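Local coordinates for protein methyltransferase (Streptococcus mutans, PDB 2B78) that probably transfers a methyl group from S-adenosyl-L-methionine, perhaps to RNA, although its substrate is not established, at residues 2-6 / 37-43; 45-50 / 61-67; 9-14 / 24-28; 18-23 / 56-61. All blocks are in the same frame, centred on the assembly; numbering follows the deposited sequence.

Contact 1 of 4, residues 2-6 / 37-43; sequences IKLMV and QLYSDAD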
loop_
_atom_site.group_PDB
_atom_site.type_symbol
_atom_site.label_atom_id
_atom_site.label_comp_id
_atom_site.label_asym_id
_atom_site.label_seq_id
_atom_site.Cartn_x
_atom_site.Cartn_y
_atom_site.Cartn_z
ATOM N N ILE A 2 -10.150 32.251 -1.008
ATOM C CA ILE A 2 -11.275 31.908 -0.149
ATOM C C ILE A 2 -10.780 31.634 1.269
ATOM O O ILE A 2 -9.892 30.810 1.473
ATOM C CB ILE A 2 -12.010 30.650 -0.659
ATOM C CG1 ILE A 2 -12.260 30.765 -2.162
ATOM C CG2 ILE A 2 -13.325 30.483 0.082
ATOM C CD1 ILE A 2 -12.981 32.033 -2.578
ATOM N N LYS A 3 -11.352 32.343 2.237
ATOM C CA LYS A 3 -11.004 32.186 3.646
ATOM C C LYS A 3 -12.046 31.251 4.256
ATOM O O LYS A 3 -13.208 31.625 4.437
ATOM C CB LYS A 3 -11.034 33.549 4.343
ATOM C CG LYS A 3 -11.147 33.518 5.863
ATOM C CD LYS A 3 -11.442 34.924 6.396
ATOM C CE LYS A 3 -11.873 34.920 7.862
ATOM N NZ LYS A 3 -10.781 34.552 8.803
ATOM N N LEU A 4 -11.624 30.031 4.559
ATOM C CA LEU A 4 -12.516 29.033 5.128
ATOM C C LEU A 4 -12.420 29.013 6.646
ATOM O O LEU A 4 -11.353 28.751 7.206
ATOM C CB LEU A 4 -12.161 27.655 4.561
ATOM C CG LEU A 4 -13.006 26.436 4.935
ATOM C CD1 LEU A 4 -14.460 26.662 4.531
ATOM C CD2 LEU A 4 -12.441 25.203 4.228
ATOM N N MET A 5 -13.529 29.311 7.316
ATOM C CA MET A 5 -13.536 29.299 8.775
ATOM C C MET A 5 -13.864 27.866 9.170
ATOM O O MET A 5 -14.872 27.307 8.739
ATOM C CB MET A 5 -14.589 30.263 9.325
ATOM C CG MET A 5 -14.456 30.515 10.822
ATOM S SD MET A 5 -15.608 31.770 11.426
ATOM C CE MET A 5 -14.775 33.264 10.877
ATOM N N VAL A 6 -13.006 27.266 9.984
ATOM C CA VAL A 6 -13.199 25.883 10.382
ATOM C C VAL A 6 -13.770 25.688 11.780
ATOM O O VAL A 6 -13.704 26.576 12.623
ATOM C CB VAL A 6 -11.871 25.117 10.254
ATOM C CG1 VAL A 6 -11.321 25.311 8.848
ATOM C CG2 VAL A 6 -10.866 25.617 11.288
ATOM N N GLN A 37 -7.421 29.333 2.461
ATOM C CA GLN A 37 -6.704 29.682 3.672
ATOM C C GLN A 37 -7.644 29.317 4.800
ATOM O O GLN A 37 -8.791 29.765 4.830
ATOM C CB GLN A 37 -6.400 31.176 3.728
ATOM C CG GLN A 37 -5.545 31.689 2.588
ATOM C CD GLN A 37 -5.129 33.129 2.808
ATOM O OE1 GLN A 37 -5.968 33.996 3.080
ATOM N NE2 GLN A 37 -3.829 33.397 2.696
ATOM N N LEU A 38 -7.160 28.489 5.716
ATOM C CA LEU A 38 -7.961 28.044 6.847
ATOM C C LEU A 38 -7.836 28.988 8.029
ATOM O O LEU A 38 -6.729 29.385 8.396
ATOM C CB LEU A 38 -7.514 26.649 7.274
ATOM C CG LEU A 38 -7.474 25.621 6.142
ATOM C CD1 LEU A 38 -7.008 24.284 6.685
ATOM C CD2 LEU A 38 -8.857 25.503 5.515
ATOM N N TYR A 39 -8.977 29.323 8.626
ATOM C CA TYR A 39 -9.036 30.213 9.784
ATOM C C TYR A 39 -9.914 29.609 10.886
ATOM O O TYR A 39 -10.869 28.886 10.600
ATOM C CB TYR A 39 -9.622 31.568 9.376
ATOM C CG TYR A 39 -8.636 32.507 8.722
ATOM C CD1 TYR A 39 -7.946 33.454 9.476
ATOM C CD2 TYR A 39 -8.386 32.447 7.350
ATOM C CE1 TYR A 39 -7.028 34.325 8.875
ATOM C CE2 TYR A 39 -7.472 33.308 6.744
ATOM C CZ TYR A 39 -6.798 34.243 7.513
ATOM O OH TYR A 39 -5.891 35.094 6.923
ATOM N N SER A 40 -9.590 29.915 12.139
ATOM C CA SER A 40 -10.372 29.421 13.273
ATOM C C SER A 40 -11.598 30.319 13.420
ATOM O O SER A 40 -11.786 31.247 12.630
ATOM C CB SER A 40 -9.551 29.488 14.561
ATOM O OG SER A 40 -9.305 30.835 14.912
ATOM N N ASP A 41 -12.422 30.046 14.430
ATOM C CA ASP A 41 -13.627 30.837 14.684
ATOM C C ASP A 41 -13.276 32.201 15.265
ATOM O O ASP A 41 -14.118 33.103 15.314
ATOM C CB ASP A 41 -14.570 30.096 15.645
ATOM C CG ASP A 41 -13.858 29.578 16.885
ATOM O OD1 ASP A 41 -13.064 30.337 17.482
ATOM O OD2 ASP A 41 -14.099 28.409 17.271
ATOM N N ALA A 42 -12.029 32.344 15.701
ATOM C CA ALA A 42 -11.542 33.593 16.272
ATOM C C ALA A 42 -10.814 34.395 15.201
ATOM O O ALA A 42 -10.119 35.367 15.501
ATOM C CB ALA A 42 -10.602 33.304 17.440
ATOM N N ASP A 43 -10.972 33.973 13.951
ATOM C CA ASP A 43 -10.346 34.646 12.817
ATOM C C ASP A 43 -8.826 34.560 12.819
ATOM O O ASP A 43 -8.150 35.458 12.310
ATOM C CB ASP A 43 -10.765 36.115 12.779
ATOM C CG ASP A 43 -12.256 36.285 12.595
ATOM O OD1 ASP A 43 -12.787 35.781 11.582
ATOM O OD2 ASP A 43 -12.896 36.924 13.461
HETATM O O HOH W 1 -12.790 27.146 15.139
#

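Contact 2 of 4, residues 45-50 / 61-67; sequences FLGTAY and LISPKKV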
loop_
_atom_site.group_PDB
_atom_site.type_symbol
_atom_site.label_atom_id
_atom_site.label_comp_id
_atom_site.label_asym_id
_atom_site.label_seq_id
_atom_site.Cartn_x
_atom_site.Cartn_y
_atom_site.Cartn_z
ATOM N N PHE A 45 -5.310 32.792 11.615
ATOM C CA PHE A 45 -4.796 32.039 10.472
ATOM C C PHE A 45 -4.245 30.682 10.893
ATOM O O PHE A 45 -3.349 30.602 11.734
ATOM C CB PHE A 45 -3.699 32.845 9.775
ATOM C CG PHE A 45 -3.124 32.168 8.565
ATOM C CD1 PHE A 45 -3.920 31.906 7.454
ATOM C CD2 PHE A 45 -1.784 31.798 8.534
ATOM C CE1 PHE A 45 -3.391 31.284 6.329
ATOM C CE2 PHE A 45 -1.242 31.172 7.411
ATOM C CZ PHE A 45 -2.048 30.915 6.306
ATOM N N LEU A 46 -4.776 29.615 10.298
ATOM C CA LEU A 46 -4.333 28.260 10.632
ATOM C C LEU A 46 -3.488 27.615 9.539
ATOM O O LEU A 46 -2.882 26.561 9.758
ATOM C CB LEU A 46 -5.544 27.370 10.935
ATOM C CG LEU A 46 -6.420 27.774 12.130
ATOM C CD1 LEU A 46 -7.668 26.901 12.157
ATOM C CD2 LEU A 46 -5.633 27.631 13.430
ATOM N N GLY A 47 -3.457 28.218 8.355
ATOM C CA GLY A 47 -2.634 27.652 7.299
ATOM C C GLY A 47 -3.187 27.682 5.895
ATOM O O GLY A 47 -4.328 28.085 5.658
ATOM N N THR A 48 -2.353 27.242 4.957
ATOM C CA THR A 48 -2.708 27.183 3.543
ATOM C C THR A 48 -3.099 25.745 3.249
ATOM O O THR A 48 -2.456 24.822 3.738
ATOM C CB THR A 48 -1.496 27.582 2.665
ATOM O OG1 THR A 48 -1.107 28.927 2.978
ATOM C CG2 THR A 48 -1.842 27.489 1.178
ATOM N N ALA A 49 -4.152 25.548 2.463
ATOM C CA ALA A 49 -4.598 24.199 2.136
ATOM C C ALA A 49 -5.236 24.150 0.758
ATOM O O ALA A 49 -5.454 25.185 0.132
ATOM C CB ALA A 49 -5.602 23.723 3.185
ATOM N N TYR A 50 -5.524 22.944 0.277
ATOM C CA TYR A 50 -6.192 22.812 -1.007
ATOM C C TYR A 50 -7.356 21.847 -0.847
ATOM O O TYR A 50 -7.296 20.901 -0.057
ATOM C CB TYR A 50 -5.220 22.359 -2.117
ATOM C CG TYR A 50 -4.878 20.879 -2.201
ATOM C CD1 TYR A 50 -5.813 19.942 -2.641
ATOM C CD2 TYR A 50 -3.593 20.426 -1.894
ATOM C CE1 TYR A 50 -5.477 18.588 -2.776
ATOM C CE2 TYR A 50 -3.243 19.072 -2.029
ATOM C CZ TYR A 50 -4.188 18.163 -2.471
ATOM O OH TYR A 50 -3.852 16.836 -2.625
ATOM N N LEU A 61 -3.986 19.976 4.285
ATOM C CA LEU A 61 -3.306 21.174 4.746
ATOM C C LEU A 61 -1.962 21.140 4.030
ATOM O O LEU A 61 -1.302 20.102 4.003
ATOM C CB LEU A 61 -3.069 21.117 6.255
ATOM C CG LEU A 61 -2.112 22.179 6.811
ATOM C CD1 LEU A 61 -2.763 23.558 6.749
ATOM C CD2 LEU A 61 -1.738 21.826 8.241
ATOM N N ILE A 62 -1.560 22.263 3.446
ATOM C CA ILE A 62 -0.283 22.339 2.748
ATOM C C ILE A 62 0.796 22.845 3.695
ATOM O O ILE A 62 1.898 22.302 3.760
ATOM C CB ILE A 62 -0.358 23.301 1.545
ATOM C CG1 ILE A 62 -1.311 22.736 0.488
ATOM C CG2 ILE A 62 1.032 23.520 0.969
ATOM C CD1 ILE A 62 -1.494 23.637 -0.715
ATOM N N SER A 63 0.468 23.897 4.433
ATOM C CA SER A 63 1.411 24.486 5.373
ATOM C C SER A 63 0.669 25.373 6.363
ATOM O O SER A 63 -0.428 25.839 6.080
ATOM C CB SER A 63 2.444 25.318 4.615
ATOM O OG SER A 63 3.231 26.081 5.514
ATOM N N PRO A 64 1.246 25.588 7.552
ATOM C CA PRO A 64 0.592 26.439 8.549
ATOM C C PRO A 64 0.881 27.913 8.269
ATOM O O PRO A 64 0.431 28.801 9.000
ATOM C CB PRO A 64 1.204 25.957 9.862
ATOM C CG PRO A 64 2.587 25.576 9.449
ATOM C CD PRO A 64 2.349 24.824 8.161
ATOM N N LYS A 65 1.631 28.159 7.198
ATOM C CA LYS A 65 1.985 29.514 6.801
ATOM C C LYS A 65 1.349 29.873 5.470
ATOM O O LYS A 65 0.756 29.024 4.798
ATOM C CB LYS A 65 3.507 29.658 6.671
ATOM C CG LYS A 65 4.275 29.402 7.954
ATOM C CD LYS A 65 5.744 29.752 7.796
ATOM C CE LYS A 65 6.499 29.536 9.099
ATOM N NZ LYS A 65 7.952 29.817 8.947
ATOM N N LYS A 66 1.474 31.144 5.102
ATOM C CA LYS A 66 0.950 31.637 3.839
ATOM C C LYS A 66 1.992 31.318 2.776
ATOM O O LYS A 66 3.088 31.882 2.774
ATOM C CB LYS A 66 0.732 33.149 3.905
ATOM C CG LYS A 66 0.461 33.788 2.554
ATOM C CD LYS A 66 0.403 35.308 2.655
ATOM C CE LYS A 66 0.288 35.947 1.278
ATOM N NZ LYS A 66 1.475 35.638 0.430
ATOM N N VAL A 67 1.656 30.405 1.879
ATOM C CA VAL A 67 2.586 30.028 0.832
ATOM C C VAL A 67 1.823 29.829 -0.464
ATOM O O VAL A 67 0.596 29.717 -0.463
ATOM C CB VAL A 67 3.325 28.722 1.201
ATOM C CG1 VAL A 67 4.095 28.910 2.505
ATOM C CG2 VAL A 67 2.333 27.584 1.342
HETATM O O HOH W 2 -0.844 29.301 11.469
#

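Contact 3 of 4, residues 9-14 / 24-28; sequences FAEKKL and RDYPN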
loop_
_atom_site.group_PDB
_atom_site.type_symbol
_atom_site.label_atom_id
_atom_site.label_comp_id
_atom_site.label_asym_id
_atom_site.label_seq_id
_atom_site.Cartn_x
_atom_site.Cartn_y
_atom_site.Cartn_z
ATOM N N PHE A 9 -13.315 21.155 16.160
ATOM C CA PHE A 9 -12.635 19.878 15.952
ATOM C C PHE A 9 -11.601 19.971 14.830
ATOM O O PHE A 9 -10.468 19.516 14.979
ATOM C CB PHE A 9 -13.647 18.777 15.614
ATOM C CG PHE A 9 -13.210 17.406 16.050
ATOM C CD1 PHE A 9 -13.215 17.061 17.399
ATOM C CD2 PHE A 9 -12.767 16.471 15.121
ATOM C CE1 PHE A 9 -12.783 15.802 17.816
ATOM C CE2 PHE A 9 -12.334 15.210 15.523
ATOM C CZ PHE A 9 -12.341 14.875 16.875
ATOM N N ALA A 10 -11.996 20.543 13.699
ATOM C CA ALA A 10 -11.078 20.692 12.575
ATOM C C ALA A 10 -9.845 21.465 13.030
ATOM O O ALA A 10 -8.719 21.145 12.648
ATOM C CB ALA A 10 -11.773 21.431 11.428
ATOM N N GLU A 11 -10.069 22.475 13.862
ATOM C CA GLU A 11 -8.999 23.324 14.384
ATOM C C GLU A 11 -7.962 22.565 15.219
ATOM O O GLU A 11 -6.767 22.621 14.933
ATOM C CB GLU A 11 -9.604 24.449 15.234
ATOM C CG GLU A 11 -8.619 25.539 15.607
ATOM C CD GLU A 11 -9.207 26.562 16.564
ATOM O OE1 GLU A 11 -10.375 26.954 16.374
ATOM O OE2 GLU A 11 -8.494 26.979 17.501
ATOM N N LYS A 12 -8.410 21.864 16.255
ATOM C CA LYS A 12 -7.480 21.130 17.104
ATOM C C LYS A 12 -6.646 20.146 16.287
ATOM O O LYS A 12 -5.458 19.970 16.544
ATOM C CB LYS A 12 -8.229 20.400 18.234
ATOM C CG LYS A 12 -9.241 19.365 17.775
ATOM C CD LYS A 12 -10.165 18.920 18.914
ATOM C CE LYS A 12 -9.690 17.655 19.632
ATOM N NZ LYS A 12 -8.440 17.803 20.435
ATOM N N LYS A 13 -7.257 19.512 15.293
ATOM C CA LYS A 13 -6.518 18.566 14.466
ATOM C C LYS A 13 -5.441 19.292 13.671
ATOM O O LYS A 13 -4.292 18.850 13.624
ATOM C CB LYS A 13 -7.468 17.817 13.530
ATOM C CG LYS A 13 -8.362 16.830 14.264
ATOM C CD LYS A 13 -9.425 16.217 13.368
ATOM C CE LYS A 13 -8.841 15.194 12.412
ATOM N NZ LYS A 13 -9.916 14.483 11.663
ATOM N N LEU A 14 -5.810 20.411 13.055
ATOM C CA LEU A 14 -4.851 21.196 12.286
ATOM C C LEU A 14 -3.684 21.597 13.170
ATOM O O LEU A 14 -2.527 21.424 12.792
ATOM C CB LEU A 14 -5.511 22.453 11.706
ATOM C CG LEU A 14 -6.363 22.262 10.452
ATOM C CD1 LEU A 14 -7.119 23.550 10.127
ATOM C CD2 LEU A 14 -5.457 21.848 9.292
ATOM N N ARG A 24 -16.024 14.619 7.519
ATOM C CA ARG A 24 -16.784 14.687 8.764
ATOM C C ARG A 24 -16.563 15.973 9.551
ATOM O O ARG A 24 -17.440 16.400 10.303
ATOM C CB ARG A 24 -16.433 13.495 9.657
ATOM C CG ARG A 24 -17.399 13.283 10.803
ATOM C CD ARG A 24 -18.645 12.576 10.307
ATOM N NE ARG A 24 -18.296 11.290 9.711
ATOM C CZ ARG A 24 -19.150 10.502 9.066
ATOM N NH1 ARG A 24 -20.420 10.866 8.927
ATOM N NH2 ARG A 24 -18.734 9.347 8.561
ATOM N N ASP A 25 -15.397 16.588 9.383
ATOM C CA ASP A 25 -15.073 17.812 10.108
ATOM C C ASP A 25 -15.311 19.084 9.292
ATOM O O ASP A 25 -15.036 20.195 9.764
ATOM C CB ASP A 25 -13.618 17.762 10.590
ATOM C CG ASP A 25 -13.276 16.458 11.297
ATOM O OD1 ASP A 25 -14.186 15.815 11.866
ATOM O OD2 ASP A 25 -12.086 16.073 11.297
ATOM N N TYR A 26 -15.819 18.914 8.073
ATOM C CA TYR A 26 -16.125 20.027 7.163
ATOM C C TYR A 26 -17.457 19.691 6.482
ATOM O O TYR A 26 -17.554 19.671 5.254
ATOM C CB TYR A 26 -15.014 20.164 6.113
ATOM C CG TYR A 26 -13.677 20.587 6.691
ATOM C CD1 TYR A 26 -13.367 21.937 6.872
ATOM C CD2 TYR A 26 -12.745 19.640 7.109
ATOM C CE1 TYR A 26 -12.158 22.331 7.461
ATOM C CE2 TYR A 26 -11.538 20.023 7.697
ATOM C CZ TYR A 26 -11.252 21.366 7.872
ATOM O OH TYR A 26 -10.074 21.748 8.484
ATOM N N PRO A 27 -18.506 19.437 7.285
ATOM C CA PRO A 27 -19.868 19.080 6.868
ATOM C C PRO A 27 -20.534 19.865 5.739
ATOM O O PRO A 27 -20.957 19.277 4.736
ATOM C CB PRO A 27 -20.662 19.163 8.175
ATOM C CG PRO A 27 -19.934 20.205 8.948
ATOM C CD PRO A 27 -18.496 19.802 8.714
ATOM N N ASN A 28 -20.638 21.180 5.895
ATOM C CA ASN A 28 -21.290 22.001 4.882
ATOM C C ASN A 28 -20.315 22.824 4.054
ATOM O O ASN A 28 -20.337 24.056 4.096
ATOM C CB ASN A 28 -22.306 22.922 5.550
ATOM C CG ASN A 28 -23.328 22.156 6.362
ATOM O OD1 ASN A 28 -23.084 21.793 7.519
ATOM N ND2 ASN A 28 -24.474 21.883 5.751
HETATM O O HOH W 3 -14.698 20.354 12.656
#

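Contact 4 of 4, residues 18-23 / 56-61; sequences VQLLSS and KGVGWL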
loop_
_atom_site.group_PDB
_atom_site.type_symbol
_atom_site.label_atom_id
_atom_site.label_comp_id
_atom_site.label_asym_id
_atom_site.label_seq_id
_atom_site.Cartn_x
_atom_site.Cartn_y
_atom_site.Cartn_z
ATOM N N VAL A 18 -2.378 17.359 11.962
ATOM C CA VAL A 18 -3.106 16.474 11.060
ATOM C C VAL A 18 -3.260 17.249 9.756
ATOM O O VAL A 18 -3.783 18.365 9.747
ATOM C CB VAL A 18 -4.491 16.102 11.635
ATOM C CG1 VAL A 18 -5.253 15.227 10.658
ATOM C CG2 VAL A 18 -4.312 15.360 12.955
ATOM N N GLN A 19 -2.783 16.669 8.661
ATOM C CA GLN A 19 -2.841 17.332 7.367
ATOM C C GLN A 19 -4.097 17.018 6.587
ATOM O O GLN A 19 -4.548 17.825 5.772
ATOM C CB GLN A 19 -1.622 16.953 6.532
ATOM C CG GLN A 19 -0.321 17.592 6.995
ATOM C CD GLN A 19 0.886 16.994 6.298
ATOM O OE1 GLN A 19 0.862 16.756 5.087
ATOM N NE2 GLN A 19 1.953 16.759 7.055
ATOM N N LEU A 20 -4.650 15.835 6.827
ATOM C CA LEU A 20 -5.862 15.400 6.142
ATOM C C LEU A 20 -7.099 16.166 6.624
ATOM O O LEU A 20 -7.345 16.268 7.825
ATOM C CB LEU A 20 -6.075 13.906 6.373
ATOM C CG LEU A 20 -7.427 13.347 5.942
ATOM C CD1 LEU A 20 -7.603 13.537 4.446
ATOM C CD2 LEU A 20 -7.505 11.873 6.319
ATOM N N LEU A 21 -7.868 16.700 5.678
ATOM C CA LEU A 21 -9.087 17.437 6.002
ATOM C C LEU A 21 -10.233 16.441 5.855
ATOM O O LEU A 21 -10.620 16.087 4.739
ATOM C CB LEU A 21 -9.273 18.607 5.029
ATOM C CG LEU A 21 -8.087 19.570 4.938
ATOM C CD1 LEU A 21 -8.368 20.625 3.892
ATOM C CD2 LEU A 21 -7.832 20.213 6.290
ATOM N N SER A 22 -10.766 15.979 6.982
ATOM C CA SER A 22 -11.848 14.999 6.947
ATOM C C SER A 22 -13.201 15.596 6.604
ATOM O O SER A 22 -13.572 16.657 7.098
ATOM C CB SER A 22 -11.942 14.253 8.284
ATOM O OG SER A 22 -10.878 13.327 8.417
ATOM N N SER A 23 -13.932 14.895 5.745
ATOM C CA SER A 23 -15.253 15.339 5.339
ATOM C C SER A 23 -16.091 15.573 6.594
ATOM O O SER A 23 -16.754 16.600 6.736
ATOM C CB SER A 23 -15.908 14.272 4.462
ATOM O OG SER A 23 -17.156 14.721 3.974
ATOM N N LYS A 56 -12.624 9.758 1.850
ATOM C CA LYS A 56 -13.315 10.402 2.966
ATOM C C LYS A 56 -12.758 11.786 3.272
ATOM O O LYS A 56 -13.142 12.423 4.256
ATOM C CB LYS A 56 -13.229 9.521 4.216
ATOM C CG LYS A 56 -14.050 8.246 4.117
ATOM C CD LYS A 56 -15.520 8.566 3.863
ATOM C CE LYS A 56 -16.353 7.302 3.683
ATOM N NZ LYS A 56 -17.782 7.622 3.393
ATOM N N GLY A 57 -11.851 12.253 2.425
ATOM C CA GLY A 57 -11.263 13.561 2.638
ATOM C C GLY A 57 -11.787 14.603 1.668
ATOM O O GLY A 57 -12.274 14.271 0.589
ATOM N N VAL A 58 -11.696 15.866 2.068
ATOM C CA VAL A 58 -12.137 16.985 1.245
ATOM C C VAL A 58 -10.934 17.858 0.880
ATOM O O VAL A 58 -11.066 18.859 0.172
ATOM C CB VAL A 58 -13.177 17.858 1.987
ATOM C CG1 VAL A 58 -14.500 17.108 2.114
ATOM C CG2 VAL A 58 -12.650 18.228 3.373
ATOM N N GLY A 59 -9.758 17.470 1.365
ATOM C CA GLY A 59 -8.564 18.239 1.067
ATOM C C GLY A 59 -7.393 17.946 1.982
ATOM O O GLY A 59 -7.438 17.007 2.793
ATOM N N TRP A 60 -6.350 18.765 1.870
ATOM C CA TRP A 60 -5.142 18.598 2.675
ATOM C C TRP A 60 -4.531 19.926 3.077
ATOM O O TRP A 60 -4.529 20.880 2.297
ATOM C CB TRP A 60 -4.061 17.847 1.891
ATOM C CG TRP A 60 -4.407 16.474 1.495
ATOM C CD1 TRP A 60 -5.007 16.071 0.328
ATOM C CD2 TRP A 60 -4.164 15.287 2.253
ATOM N NE1 TRP A 60 -5.147 14.705 0.320
ATOM C CE2 TRP A 60 -4.638 14.199 1.489
ATOM C CE3 TRP A 60 -3.592 15.037 3.506
ATOM C CZ2 TRP A 60 -4.553 12.876 1.940
ATOM C CZ3 TRP A 60 -3.512 13.726 3.953
ATOM C CH2 TRP A 60 -3.990 12.663 3.170
ATOM N N LEU A 61 -3.986 19.976 4.285
ATOM C CA LEU A 61 -3.306 21.174 4.746
ATOM C C LEU A 61 -1.962 21.140 4.030
ATOM O O LEU A 61 -1.302 20.102 4.003
ATOM C CB LEU A 61 -3.069 21.117 6.255
ATOM C CG LEU A 61 -2.112 22.179 6.811
ATOM C CD1 LEU A 61 -2.763 23.558 6.749
ATOM C CD2 LEU A 61 -1.738 21.826 8.241
HETATM O O HOH W 4 -0.817 17.493 2.985
#

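Contact 1 of 4, residues 2-6 / 37-43
Strand 2-5 runs parallel to strand 37-39, pairing K3 with Q37, L4 with L38 and M5 with Y39, and four backbone bonds join them: Q37 N to I2 O, L4 N to Q37 O, Y39 N to L4 O and V6 N to Y39 O. K3, M5 and Y39 share one face of the sheet. There the long chain of K3, extended until it bends at its last torsion (chi4 69°), crosses the tyrosine at about a right angle; its CG lies 3.3 Å from Y39 CD2. The ammonium ends over the ring face, K3 NZ lying 3.4 Å from the Y39 centroid and displaced toward the rim, a cation-pi contact. The same K3 NZ makes a long salt bridge, 3.6 Å, to D43 OD1, which the type I turn S40-D43 brings round. M5 reaches that turn too, with its CE 3.3 Å from D43 OD1. L4 and L38 pack side by side on the other face, CD2 to CD2 at 3.8 Å, and V6 CG1, just past the strand, touches L38 CD2. Lysine suits this exposed edge: its stem lies along the ring, while its charge is probably eased by the aromatic face and, at long range, by the D43 carboxylate.

Contact 2 of 4, residues 45-50 / 61-67
T48 and K65 meet because the threonine's first torsion (chi1 -61°) sets OG1 beside its own backbone N and turns it to the chain beyond S63; F45, with CG opposite its N (chi1 -179°), swings its ring toward the same turn. T48 OG1 donates to K65 O at 2.6 Å, so a side-chain hydroxyl continues the pairing where the strand has ended. A threonine fits here, since its methyl branch, CG2, meanwhile packs 3.7 Å from V67 O. The backbone of T48 is gripped as well: its N donates to S63 O, while its O accepts from both I62 N, at 2.7 Å, and S63 N, at 3.1 Å. The ring of F45 lies against the turn backbone, CE2 being 3.3 Å from P64 O and K65 C lying at the ring edge. Water 2 donates to F45 O and to P64 O, tying the two segments at this end. G47, having no side chain, can take its unusual backbone angles and let S63 O come to 3.1 Å from its CA. S63 OG accepts from K65 N, an ST turn that rounds the corner. At the other end I62 CD1 touches the edge of the Y50 ring, 4.0 Å from CD2, while the phenol OH of Y50 is bonded to G108 O and N125 ND2. Both I62 and S63 face T48, the signature of a classic beta bulge, here in the antiparallel hairpin of strands 45-54 and 57-63 within the PUA-like domain.

Contact 3 of 4, residues 9-14 / 24-28
K13 and D25 form the polar bond between helix 8-16 and the segment that follows strand 20-22. K13 NZ donates to D25 OD2 at 2.7 Å, and the approach is nearly in line with the carboxylate's C-O bond. A bend at the third torsion of the lysine (chi3 74°) turns CE and NZ toward the carboxylate; K13 CD lies 3.4 Å from D25 OD2, so the stem as well as the tip borders that oxygen. The other carboxylate oxygen, D25 OD1, lies 3.6 Å from F9 CD2, a contact with a ring carbon; the ring and carboxylate planes stand 66° apart. The backbone is joined less directly: water 3 accepts from A10 N at 2.9 Å and donates to D25 O, also at 2.9 Å, so it satisfies one donor on the helix and one acceptor on segment 24-28. Farther along, K13 N and L14 N are taken up by F9 O and A10 O in ordinary helical bonds. The apolar part of the interface turns on A10, whose methyl points toward segment 24-28: A10 CB lies 3.4 Å from Y26 OH and 3.6 Å from Y26 CZ. L14 CD1 adds a looser touch, 3.8 Å from Y26 OH. Y26 also packs on L21, V58 and V6. Charge is therefore paired where the surface is partly exposed, while Y26 is buried: K13 NZ meets the carboxylate, water 3 serves the two backbone groups, and the small A10 methyl allows the tyrosine to come close.

Contact 4 of 4, residues 18-23 / 56-61
L20 and W60 carry the aromatic packing between strands 20-22 and 59-61, which run antiparallel with an angle of 134° between their directions. L20 CD1 lies over the six-membered ring of W60, 4.0 Å from its centroid and close to the normal, a CH-pi contact; L20 CB sits over the same face, toward the rim, 3.5 Å from W60 CZ3. The leucine gets there with CG opposite its N (chi1 169°), and a branched aliphatic suits a broad flat partner. Further apolar packing comes from L21, whose CB touches V58 CG2 at 3.8 Å, while its CD1 lies against the backbone at W60 N. G57 and G59, with no side chain, leave room for L20 CD1 and L21 CD1. Of the backbone bonds, L61 N meets a lone pair of Q19 O in the carbonyl plane at 2.7 Å, whereas L21 N comes to G59 O from above its carbonyl plane. V58 N donates to L21 O, and S23 N to K56 O just past the end of strand 20-22. Water gives one more bridge: water 4 donates to Q19 OE1 and to L61 O, each at 2.8 Å. Strand 20-22 is an outer strand of the five-stranded sheet; strand 57-63 pairs on its other side with strand 45-54, where W60 meets Y50 and its NE1 bonds Q54 OE1, while L61 packs on L14 of helix 8-16.

All four contacts lie in the N-terminal PUA-like domain, away from the S-adenosyl-L-homocysteine residues. Contacts 1, 2 and 4 belong to one five-stranded sheet, ordered 2-5, 34-39, 45-54, 57-63, 20-22: contact 1 joins the first pair, contact 2 the third and fourth, contact 4 the last two. Contacts 2 and 4 share L61, with centres about 12 Å apart; contacts 1 and 4 are about 15 Å apart, centre to centre. Contact 3 sets helix 8-16 against the chain following strand 20-22, its centre about 9 Å from that of contact 4. Along the chain contact 3 falls between the segments of contact 1 and crosses contact 4, so early and late parts of the domain are interlocked as one compact unit.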